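Local coordinates for serine acetyltransferase (Entamoeba histolytica, PDB 3Q1X), which probably catalyses transfer of an acetyl group to the hydroxyl of L-serine, a step on the route to cysteine, at residues 164-169 against 184-189; 178-183 against 197-202; 193-198 against 227-232; 236-241 against 248-253. One frame throughout, in Å; residues are numbered along the deposited sequence.

Interaction 1 (164-169 against 184-189)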
# COMPACT_ATOMS: atom_id res chain seq x y z
N ILE A 164 -2.70 -4.55 3.96
CA ILE A 164 -3.05 -5.43 5.08
C ILE A 164 -2.31 -6.76 4.88
O ILE A 164 -2.37 -7.36 3.81
CB ILE A 164 -4.57 -5.66 5.17
CG1 ILE A 164 -5.33 -4.33 5.33
CG2 ILE A 164 -4.92 -6.64 6.31
CD1 ILE A 164 -6.83 -4.47 5.18
N ASP A 165 -1.64 -7.20 5.94
CA ASP A 165 -0.66 -8.28 5.88
C ASP A 165 -1.10 -9.39 6.81
O ASP A 165 -0.76 -9.39 7.99
CB ASP A 165 0.72 -7.73 6.31
CG ASP A 165 1.87 -8.67 5.93
OD1 ASP A 165 1.64 -9.82 5.47
OD2 ASP A 165 3.03 -8.22 6.09
N ILE A 166 -1.86 -10.34 6.28
CA ILE A 166 -2.41 -11.43 7.08
C ILE A 166 -1.82 -12.72 6.57
O ILE A 166 -2.06 -13.10 5.42
CB ILE A 166 -3.96 -11.51 6.97
CG1 ILE A 166 -4.62 -10.20 7.41
CG2 ILE A 166 -4.49 -12.69 7.79
CD1 ILE A 166 -6.15 -10.22 7.30
N HIS A 167 -1.02 -13.39 7.40
CA HIS A 167 -0.47 -14.67 7.00
C HIS A 167 -1.59 -15.70 6.85
O HIS A 167 -2.48 -15.76 7.70
CB HIS A 167 0.57 -15.18 8.00
CG HIS A 167 1.33 -16.37 7.50
ND1 HIS A 167 2.60 -16.27 6.97
CD2 HIS A 167 0.96 -17.67 7.38
CE1 HIS A 167 3.00 -17.47 6.58
NE2 HIS A 167 2.03 -18.33 6.82
N PRO A 168 -1.57 -16.50 5.76
CA PRO A 168 -2.64 -17.48 5.56
C PRO A 168 -2.83 -18.47 6.72
O PRO A 168 -3.90 -19.06 6.83
CB PRO A 168 -2.23 -18.22 4.28
CG PRO A 168 -0.76 -17.92 4.11
CD PRO A 168 -0.64 -16.51 4.61
N GLY A 169 -1.80 -18.62 7.56
CA GLY A 169 -1.85 -19.48 8.75
C GLY A 169 -2.68 -18.96 9.91
O GLY A 169 -3.13 -19.73 10.76
N VAL A 184 -1.67 -3.13 9.14
CA VAL A 184 -2.08 -4.32 9.90
C VAL A 184 -1.21 -5.52 9.53
O VAL A 184 -1.03 -5.84 8.34
CB VAL A 184 -3.59 -4.62 9.74
CG1 VAL A 184 -3.96 -5.98 10.30
CG2 VAL A 184 -4.41 -3.54 10.40
N VAL A 185 -0.66 -6.17 10.55
CA VAL A 185 0.14 -7.37 10.37
C VAL A 185 -0.40 -8.43 11.32
O VAL A 185 -0.47 -8.21 12.54
CB VAL A 185 1.65 -7.12 10.60
CG1 VAL A 185 2.43 -8.43 10.66
CG2 VAL A 185 2.22 -6.23 9.52
N ILE A 186 -0.77 -9.58 10.77
CA ILE A 186 -1.31 -10.68 11.58
C ILE A 186 -0.53 -11.94 11.20
O ILE A 186 -0.60 -12.40 10.06
CB ILE A 186 -2.85 -10.85 11.36
CG1 ILE A 186 -3.61 -9.56 11.70
CG2 ILE A 186 -3.38 -12.03 12.19
CD1 ILE A 186 -5.10 -9.62 11.43
N GLY A 187 0.24 -12.47 12.15
CA GLY A 187 1.19 -13.55 11.88
C GLY A 187 0.64 -14.96 11.69
O GLY A 187 -0.54 -15.25 11.96
N GLU A 188 1.53 -15.83 11.23
CA GLU A 188 1.21 -17.21 10.88
C GLU A 188 0.50 -18.00 11.98
O GLU A 188 -0.33 -18.86 11.70
CB GLU A 188 2.50 -17.93 10.49
CG GLU A 188 2.31 -19.40 10.08
CD GLU A 188 3.55 -20.00 9.44
OE1 GLU A 188 3.44 -21.03 8.75
OE2 GLU A 188 4.65 -19.44 9.62
N THR A 189 0.84 -17.72 13.24
CA THR A 189 0.30 -18.51 14.34
C THR A 189 -0.61 -17.68 15.24
O THR A 189 -0.93 -18.08 16.36
CB THR A 189 1.41 -19.20 15.16
OG1 THR A 189 2.16 -18.22 15.89
CG2 THR A 189 2.36 -19.98 14.25

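Interaction 2 (178-183 against 197-202). With SER (serine), chain B.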
# COMPACT_ATOMS: atom_id res chain seq x y z
N ILE A 178 -11.47 -5.14 10.17
CA ILE A 178 -10.31 -4.27 10.12
C ILE A 178 -10.75 -2.95 9.49
O ILE A 178 -11.13 -2.91 8.32
CB ILE A 178 -9.14 -4.88 9.29
CG1 ILE A 178 -8.63 -6.18 9.93
CG2 ILE A 178 -8.01 -3.87 9.15
CD1 ILE A 178 -7.91 -7.10 8.97
N ASP A 179 -10.71 -1.87 10.26
CA ASP A 179 -11.02 -0.54 9.74
C ASP A 179 -9.75 0.16 9.32
O ASP A 179 -8.75 0.15 10.06
CB ASP A 179 -11.73 0.30 10.81
CG ASP A 179 -12.49 1.48 10.23
OD1 ASP A 179 -12.55 1.66 8.98
OD2 ASP A 179 -13.06 2.23 11.03
N HIS A 180 -9.80 0.77 8.14
CA HIS A 180 -8.68 1.52 7.53
C HIS A 180 -7.59 0.57 7.03
O HIS A 180 -7.37 0.45 5.82
CB HIS A 180 -8.17 2.63 8.46
CG HIS A 180 -9.18 3.71 8.68
ND1 HIS A 180 -9.77 3.95 9.91
CD2 HIS A 180 -9.74 4.59 7.82
CE1 HIS A 180 -10.62 4.95 9.79
NE2 HIS A 180 -10.62 5.36 8.53
N GLY A 181 -6.90 -0.08 7.96
CA GLY A 181 -6.21 -1.32 7.65
C GLY A 181 -4.75 -1.21 7.28
O GLY A 181 -4.00 -2.16 7.49
N VAL A 182 -4.34 -0.09 6.70
CA VAL A 182 -2.93 0.02 6.30
C VAL A 182 -2.01 -0.26 7.48
O VAL A 182 -2.16 0.34 8.56
CB VAL A 182 -2.62 1.36 5.62
CG1 VAL A 182 -1.12 1.54 5.46
CG2 VAL A 182 -3.28 1.41 4.25
N GLY A 183 -1.07 -1.17 7.28
CA GLY A 183 -0.06 -1.51 8.29
C GLY A 183 -0.45 -2.62 9.25
O GLY A 183 0.36 -2.97 10.11
N ARG A 197 -12.16 -6.14 16.47
CA ARG A 197 -12.13 -4.89 15.73
C ARG A 197 -10.70 -4.36 15.75
O ARG A 197 -10.16 -4.08 16.81
CB ARG A 197 -13.08 -3.87 16.35
CG ARG A 197 -13.28 -2.61 15.53
CD ARG A 197 -14.30 -1.71 16.20
NE ARG A 197 -15.62 -2.34 16.28
CZ ARG A 197 -16.64 -1.89 16.99
NH1 ARG A 197 -16.53 -0.78 17.72
NH2 ARG A 197 -17.79 -2.55 16.98
N ILE A 198 -10.11 -4.22 14.57
CA ILE A 198 -8.69 -3.86 14.44
C ILE A 198 -8.53 -2.62 13.56
O ILE A 198 -9.11 -2.54 12.48
CB ILE A 198 -7.85 -5.04 13.86
CG1 ILE A 198 -7.84 -6.22 14.83
CG2 ILE A 198 -6.43 -4.60 13.50
CD1 ILE A 198 -7.08 -7.45 14.33
N TYR A 199 -7.71 -1.68 14.03
CA TYR A 199 -7.41 -0.46 13.31
C TYR A 199 -6.07 -0.48 12.58
O TYR A 199 -5.27 -1.43 12.70
CB TYR A 199 -7.52 0.74 14.24
CG TYR A 199 -8.94 1.02 14.62
CD1 TYR A 199 -9.74 1.86 13.82
CD2 TYR A 199 -9.53 0.41 15.73
CE1 TYR A 199 -11.07 2.10 14.15
CE2 TYR A 199 -10.87 0.65 16.07
CZ TYR A 199 -11.62 1.50 15.27
OH TYR A 199 -12.94 1.74 15.58
N GLN A 200 -5.83 0.59 11.83
CA GLN A 200 -4.62 0.79 11.06
C GLN A 200 -3.38 0.59 11.93
O GLN A 200 -3.41 0.87 13.13
CB GLN A 200 -4.61 2.18 10.40
CG GLN A 200 -4.70 3.39 11.36
CD GLN A 200 -6.13 3.80 11.71
OE1 GLN A 200 -7.04 2.98 11.74
NE2 GLN A 200 -6.31 5.09 12.01
N SER A 201 -2.32 0.05 11.33
CA SER A 201 -1.01 -0.07 11.97
C SER A 201 -0.94 -0.99 13.19
O SER A 201 -0.00 -0.88 14.00
CB SER A 201 -0.50 1.33 12.33
OG SER A 201 -0.07 2.02 11.18
N VAL A 202 -1.89 -1.91 13.30
CA VAL A 202 -1.89 -2.88 14.40
C VAL A 202 -1.10 -4.12 14.02
O VAL A 202 -1.33 -4.70 12.95
CB VAL A 202 -3.32 -3.28 14.80
CG1 VAL A 202 -3.33 -4.61 15.57
CG2 VAL A 202 -3.95 -2.17 15.62
N SER B . -14.01 4.70 10.41
CA SER B . -14.17 5.25 11.79
C SER B . -15.01 6.52 11.77
O SER B . -15.40 7.01 10.71
CB SER B . -12.80 5.54 12.41
OG SER B . -12.12 6.58 11.72
OXT SER B . -15.32 7.08 12.82
O HOH W 1 -14.27 2.22 13.42

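Interaction 3 (193-198 against 227-232)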
# COMPACT_ATOMS: atom_id res chain seq x y z
N GLY A 193 -10.34 -14.44 18.11
CA GLY A 193 -11.71 -14.86 18.36
C GLY A 193 -12.74 -14.06 17.59
O GLY A 193 -12.42 -13.35 16.63
N GLU A 194 -14.00 -14.18 18.03
CA GLU A 194 -15.14 -13.51 17.41
C GLU A 194 -15.14 -12.03 17.77
O GLU A 194 -14.62 -11.64 18.82
CB GLU A 194 -16.44 -14.17 17.93
CG GLU A 194 -17.67 -13.97 17.06
CD GLU A 194 -17.75 -14.94 15.89
OE1 GLU A 194 -18.60 -14.72 15.00
OE2 GLU A 194 -16.97 -15.93 15.86
N TRP A 195 -15.74 -11.21 16.91
CA TRP A 195 -15.93 -9.79 17.19
C TRP A 195 -14.63 -9.05 17.51
O TRP A 195 -14.54 -8.31 18.50
CB TRP A 195 -16.97 -9.59 18.30
CG TRP A 195 -18.36 -9.62 17.80
CD1 TRP A 195 -19.27 -10.61 17.97
CD2 TRP A 195 -19.02 -8.59 17.06
NE1 TRP A 195 -20.46 -10.27 17.37
CE2 TRP A 195 -20.33 -9.03 16.80
CE3 TRP A 195 -18.62 -7.33 16.58
CZ2 TRP A 195 -21.26 -8.26 16.09
CZ3 TRP A 195 -19.54 -6.56 15.86
CH2 TRP A 195 -20.84 -7.04 15.62
N CYS A 196 -13.62 -9.25 16.68
CA CYS A 196 -12.38 -8.51 16.82
C CYS A 196 -12.44 -7.30 15.90
O CYS A 196 -12.78 -7.42 14.72
CB CYS A 196 -11.16 -9.38 16.49
SG CYS A 196 -9.60 -8.60 16.91
N ARG A 197 -12.16 -6.14 16.47
CA ARG A 197 -12.13 -4.89 15.73
C ARG A 197 -10.70 -4.36 15.75
O ARG A 197 -10.16 -4.08 16.81
CB ARG A 197 -13.08 -3.87 16.35
CG ARG A 197 -13.28 -2.61 15.53
CD ARG A 197 -14.30 -1.71 16.20
NE ARG A 197 -15.62 -2.34 16.28
CZ ARG A 197 -16.64 -1.89 16.99
NH1 ARG A 197 -16.53 -0.78 17.72
NH2 ARG A 197 -17.79 -2.55 16.98
N ILE A 198 -10.11 -4.22 14.57
CA ILE A 198 -8.69 -3.86 14.44
C ILE A 198 -8.53 -2.62 13.56
O ILE A 198 -9.11 -2.54 12.48
CB ILE A 198 -7.85 -5.04 13.86
CG1 ILE A 198 -7.84 -6.22 14.83
CG2 ILE A 198 -6.43 -4.60 13.50
CD1 ILE A 198 -7.08 -7.45 14.33
N GLY A 227 -8.87 -13.22 22.41
CA GLY A 227 -10.21 -13.73 22.71
C GLY A 227 -11.30 -13.03 21.91
O GLY A 227 -11.06 -12.54 20.80
N ASP A 228 -12.51 -13.00 22.48
CA ASP A 228 -13.68 -12.41 21.83
C ASP A 228 -13.91 -10.97 22.26
O ASP A 228 -13.51 -10.57 23.35
CB ASP A 228 -14.93 -13.25 22.13
CG ASP A 228 -14.77 -14.71 21.74
OD1 ASP A 228 -14.05 -15.01 20.77
OD2 ASP A 228 -15.38 -15.57 22.41
N TYR A 229 -14.54 -10.19 21.39
CA TYR A 229 -14.89 -8.80 21.70
C TYR A 229 -13.68 -7.94 22.10
O TYR A 229 -13.73 -7.17 23.07
CB TYR A 229 -15.97 -8.75 22.77
CG TYR A 229 -17.27 -9.36 22.33
CD1 TYR A 229 -18.20 -8.62 21.61
CD2 TYR A 229 -17.57 -10.70 22.62
CE1 TYR A 229 -19.39 -9.18 21.18
CE2 TYR A 229 -18.77 -11.27 22.20
CZ TYR A 229 -19.68 -10.50 21.48
OH TYR A 229 -20.87 -11.04 21.06
N VAL A 230 -12.59 -8.10 21.35
CA VAL A 230 -11.38 -7.33 21.56
C VAL A 230 -11.30 -6.21 20.54
O VAL A 230 -11.58 -6.43 19.35
CB VAL A 230 -10.13 -8.23 21.46
CG1 VAL A 230 -8.83 -7.42 21.51
CG2 VAL A 230 -10.16 -9.29 22.55
N THR A 231 -10.94 -5.02 21.01
CA THR A 231 -10.69 -3.89 20.12
C THR A 231 -9.24 -3.45 20.25
O THR A 231 -8.75 -3.19 21.36
CB THR A 231 -11.63 -2.70 20.42
OG1 THR A 231 -12.97 -3.18 20.50
CG2 THR A 231 -11.54 -1.64 19.33
N ILE A 232 -8.54 -3.38 19.12
CA ILE A 232 -7.13 -3.05 19.13
C ILE A 232 -6.90 -1.73 18.42
O ILE A 232 -7.07 -1.64 17.20
CB ILE A 232 -6.25 -4.18 18.53
CG1 ILE A 232 -6.63 -5.52 19.15
CG2 ILE A 232 -4.77 -3.89 18.81
CD1 ILE A 232 -5.92 -6.70 18.55
O HOH W 2 -12.13 -10.42 19.42

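Interaction 4 (236-241 against 248-253)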
# COMPACT_ATOMS: atom_id res chain seq x y z
N ALA A 236 -1.14 -0.07 17.84
CA ALA A 236 -0.82 -1.03 18.90
C ALA A 236 0.01 -2.18 18.36
O ALA A 236 -0.29 -2.73 17.30
CB ALA A 236 -2.10 -1.53 19.57
N LYS A 237 1.08 -2.52 19.09
CA LYS A 237 1.98 -3.61 18.70
C LYS A 237 1.90 -4.72 19.74
O LYS A 237 2.48 -4.61 20.83
CB LYS A 237 3.44 -3.13 18.54
CG LYS A 237 3.65 -1.93 17.59
CD LYS A 237 2.98 -2.13 16.24
CE LYS A 237 3.28 -0.99 15.26
NZ LYS A 237 2.94 0.37 15.76
N VAL A 238 1.20 -5.79 19.39
CA VAL A 238 0.99 -6.91 20.30
C VAL A 238 1.88 -8.05 19.83
O VAL A 238 1.66 -8.62 18.75
CB VAL A 238 -0.50 -7.33 20.34
CG1 VAL A 238 -0.74 -8.39 21.42
CG2 VAL A 238 -1.38 -6.11 20.59
N LEU A 239 2.89 -8.38 20.62
CA LEU A 239 3.96 -9.24 20.14
C LEU A 239 4.24 -10.45 21.03
O LEU A 239 4.21 -10.35 22.26
CB LEU A 239 5.25 -8.43 19.93
CG LEU A 239 5.16 -7.19 19.02
CD1 LEU A 239 6.45 -6.42 19.05
CD2 LEU A 239 4.81 -7.54 17.57
N GLY A 240 4.51 -11.58 20.39
CA GLY A 240 4.94 -12.78 21.09
C GLY A 240 3.83 -13.78 21.32
O GLY A 240 2.65 -13.49 21.06
N ASN A 241 4.21 -14.95 21.82
CA ASN A 241 3.26 -16.00 22.14
C ASN A 241 2.57 -15.66 23.46
O ASN A 241 2.85 -16.25 24.51
CB ASN A 241 3.97 -17.36 22.23
CG ASN A 241 3.02 -18.51 22.55
OD1 ASN A 241 1.79 -18.38 22.46
ND2 ASN A 241 3.59 -19.65 22.94
N VAL A 248 -11.39 -7.05 25.85
CA VAL A 248 -10.22 -6.23 26.10
C VAL A 248 -10.21 -5.05 25.12
O VAL A 248 -10.48 -5.21 23.93
CB VAL A 248 -8.91 -7.06 25.97
CG1 VAL A 248 -7.68 -6.16 25.97
CG2 VAL A 248 -8.81 -8.09 27.09
N ARG A 249 -9.93 -3.86 25.66
CA ARG A 249 -9.75 -2.65 24.85
C ARG A 249 -8.28 -2.26 24.90
O ARG A 249 -7.70 -2.10 25.98
CB ARG A 249 -10.63 -1.51 25.39
CG ARG A 249 -12.13 -1.75 25.26
CD ARG A 249 -12.93 -1.03 26.36
NE ARG A 249 -14.37 -0.97 26.07
CZ ARG A 249 -15.10 0.14 26.02
NH1 ARG A 249 -14.56 1.33 26.27
NH2 ARG A 249 -16.40 0.06 25.74
N ILE A 250 -7.65 -2.12 23.73
CA ILE A 250 -6.25 -1.72 23.66
C ILE A 250 -6.11 -0.34 23.04
O ILE A 250 -6.60 -0.09 21.93
CB ILE A 250 -5.40 -2.75 22.88
CG1 ILE A 250 -5.44 -4.11 23.60
CG2 ILE A 250 -3.96 -2.27 22.74
CD1 ILE A 250 -5.23 -5.30 22.68
N GLY A 251 -5.45 0.56 23.76
CA GLY A 251 -5.29 1.96 23.34
C GLY A 251 -4.26 2.19 22.25
O GLY A 251 -3.48 1.29 21.91
N ALA A 252 -4.26 3.41 21.71
CA ALA A 252 -3.39 3.76 20.58
C ALA A 252 -1.89 3.64 20.92
O ALA A 252 -1.47 3.92 22.04
CB ALA A 252 -3.72 5.15 20.05
N ASN A 253 -1.11 3.20 19.93
CA ASN A 253 0.35 3.10 20.04
C ASN A 253 0.88 2.22 21.18
O ASN A 253 2.06 2.30 21.53
CB ASN A 253 0.99 4.50 20.10
CG ASN A 253 1.08 5.16 18.73
OD1 ASN A 253 0.66 4.59 17.72
ND2 ASN A 253 1.62 6.37 18.70

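Interaction 1 (164-169 against 184-189)
Asp165 and Ile166 run beside Val185 and Ile186 as a short parallel strand pair, a compact example of two coils stacked in register. Three backbone hydrogen bonds join them. Asp165 gives its N-H to Val184 O, Asp165 O takes Ile186 N at 2.8 Å, and His167 N reaches Ile186 O at 2.9 Å with an almost straight N-H...O angle of 173°. Next to these bonds, Val185 CA approaches Asp165 O to 3.2 Å in a CA-H...O contact.

Apolar contacts pair branched aliphatic side chains. Ile164 CG2 meets Val184 CG1 at 4.2 Å, and Ile166 CG1 meets Ile186 CD1 at 4.1 Å. The two isoleucines of this second pair adopt one conformation, CG1 anti to the carbonyl carbon, and therefore lie alongside each other. On the other face of the strands, Asp165 CB rests 3.8 Å from Val185 CG2.

A CH-pi contact follows the strands: Glu188 CB sits over the His167 ring, 3.5 Å from its centroid, while Pro168 CD lies over the rim of the opposite face. The Glu188 carboxylate lies over the NE2 side of the ring, its plane 26° from that of the imidazole. Its oxygens are held by Tyr143 and, through a salt bridge, by Arg222, a residue of the serine pocket. The His167 ring thus serves as a flat platform for Glu188, whose charged end is engaged with an arginine at the substrate site.

Interaction 2 (178-183 against 197-202)
Asp179 CB lies 3.9 Å from Tyr199 CE1, with Asp179 OD2 set obliquely to the ring near the same atom. A water joins their ends, donating to Asp179 OD2 at 2.7 Å and accepting from Tyr199 OH at 2.6 Å. Tyr199 OH is also hydrogen-bonded to His208 N of the third subunit. Asp179 OD2 takes a second bond, from the amino group of bound serine, whose N lies 2.7 Å away.

His180 and Gln200 lie side by side but turned steeply, ring and amide planes 77° apart. The edge of the His180 ring faces the serine, CE1 2.9 Å from its OG. Gln200 CG sits between the backbone N and the carbonyl carbon (chi1 59°), and a bend at chi2 brings OE1 back to 3.5 Å from His180 CB. Gln200 NE2 is hydrogen-bonded to Thr203 of the third subunit. Farther inside, Ile178 CG1 packs on Ile198 CB.

The backbones meet twice: Asp179 N bonds to Ile198 O, and beyond Gly181, Ser201 N bonds to Val182 O at 2.8 Å. The type II turn from Tyr199 to Val202 bends its own coil while 178-183 runs alongside, a left-handed beta-helix corner forming part of a serine site between two subunits.

Interaction 3 (193-198 against 227-232)
Gly227 O meets Gly193 N in a weak hydrogen bond of 3.4 Å, and a water bridges here as well, donating to Gly227 O and Glu194 O and accepting from Val230 N. Asp228 follows, its OD1 receiving Glu194 N at 2.9 Å from above the carboxylate plane, 36° out of it. Here a side-chain oxygen, not a carbonyl, receives the backbone N-H.

Tyr229 then returns to backbone bonding, its N reaching Glu194 O at 3.0 Å. Its ring lies nearly parallel to the five-membered ring of Trp195, planes 11° apart, yet the two are slid so far that they barely overlap. Instead Trp195 CB stands over the phenol face, 3.9 Å from the Tyr229 centroid, and Trp195 CD1 comes to 3.5 Å from Tyr229 CE1. The hydroxyl of Tyr229 is hydrogen-bonded to Glu212 of the third subunit.

Val230 O accepts Arg197 N at 3.0 Å. In Thr231, CG2 is anti to the backbone N, which lays it alongside Arg197 CB, while OG1 bonds to Gln210 of the third subunit; the Arg197 guanidinium goes on to His208 O of that subunit. Ile232 N bonds to Arg197 O, and its CD1 touches Ile198 CG1 at 4.2 Å.

Strand 197-198 lies between strands 177-178 and 231-232 in one parallel sheet; strand 248-250 continues it beyond 231-232, and the isoleucines press on Leu204 of strand 203-205.

Interaction 4 (236-241 against 248-253)
Ile250 faces Ala236 across the interior between two sheets, and its side chain shows how a core is filled by branches of different length. At the root, CB points toward the 236-241 segment without touching it, and the two branches divide the work. A chi1 of -62° sets CG1 beside the backbone N and CG2, the short branch, anti to it, which aims CG2 at Ala236; Ile250 CG2 and Ala236 CB meet at 3.7 Å. CG1 makes no contact with the 236-241 segment and serves as a spacer. CD1, the tip, reaches across to Val238 of strand 237-239, a loose contact of 4.5 Å with Val238 CG2. One isoleucine therefore touches two residues that are two apart in sequence, whose side chains emerge on the same side of the 236-241 segment. Ile256 of strand 255-256, the neighbour of 237-239, also packs on Ile250.

Beyond the side chain the backbone turns back toward Ala236. Gly251 O lies 3.9 Å from Ala236 CB, and Ala236 N and Asn253 N come to 3.9 Å, neighbours by proximity alone. Lys237 bonds through its backbone to Cys254 and Ile256 just past this point. Asn253 takes part in the subunit interface, its side chain hydrogen-bonded to Asn253 and Lys237 of the third subunit.

Such inward aliphatic packing between strands of different sheets is characteristic of the left-handed beta-helix of hexapeptide-repeat transferases, where flat sheets enclose a narrow apolar core.

How the interactions relate
The four contacts sample one beta-helix, successive centres about 12 Å apart. Interactions 2 and 3 share strand 197-198, and Tyr199 N probably bonds to Ile232 O at 3.2 Å. Interaction 4 carries that sheet one strand further, through a probable bond from Ile250 N to Thr231 O of 2.8 Å. Interaction 1 belongs to another sheet, which strand 237-239 of interaction 4 also joins; it touches interaction 2 through Val185 N and Val202 O and reaches Ile198 through Val184 and Ile186. Interactions 1 and 4 do not touch, about 7 Å apart at their nearest atoms. In interaction 2 Asp179 bonds to one bound serine, and the side chain of Glu188 lies about 5 Å from another.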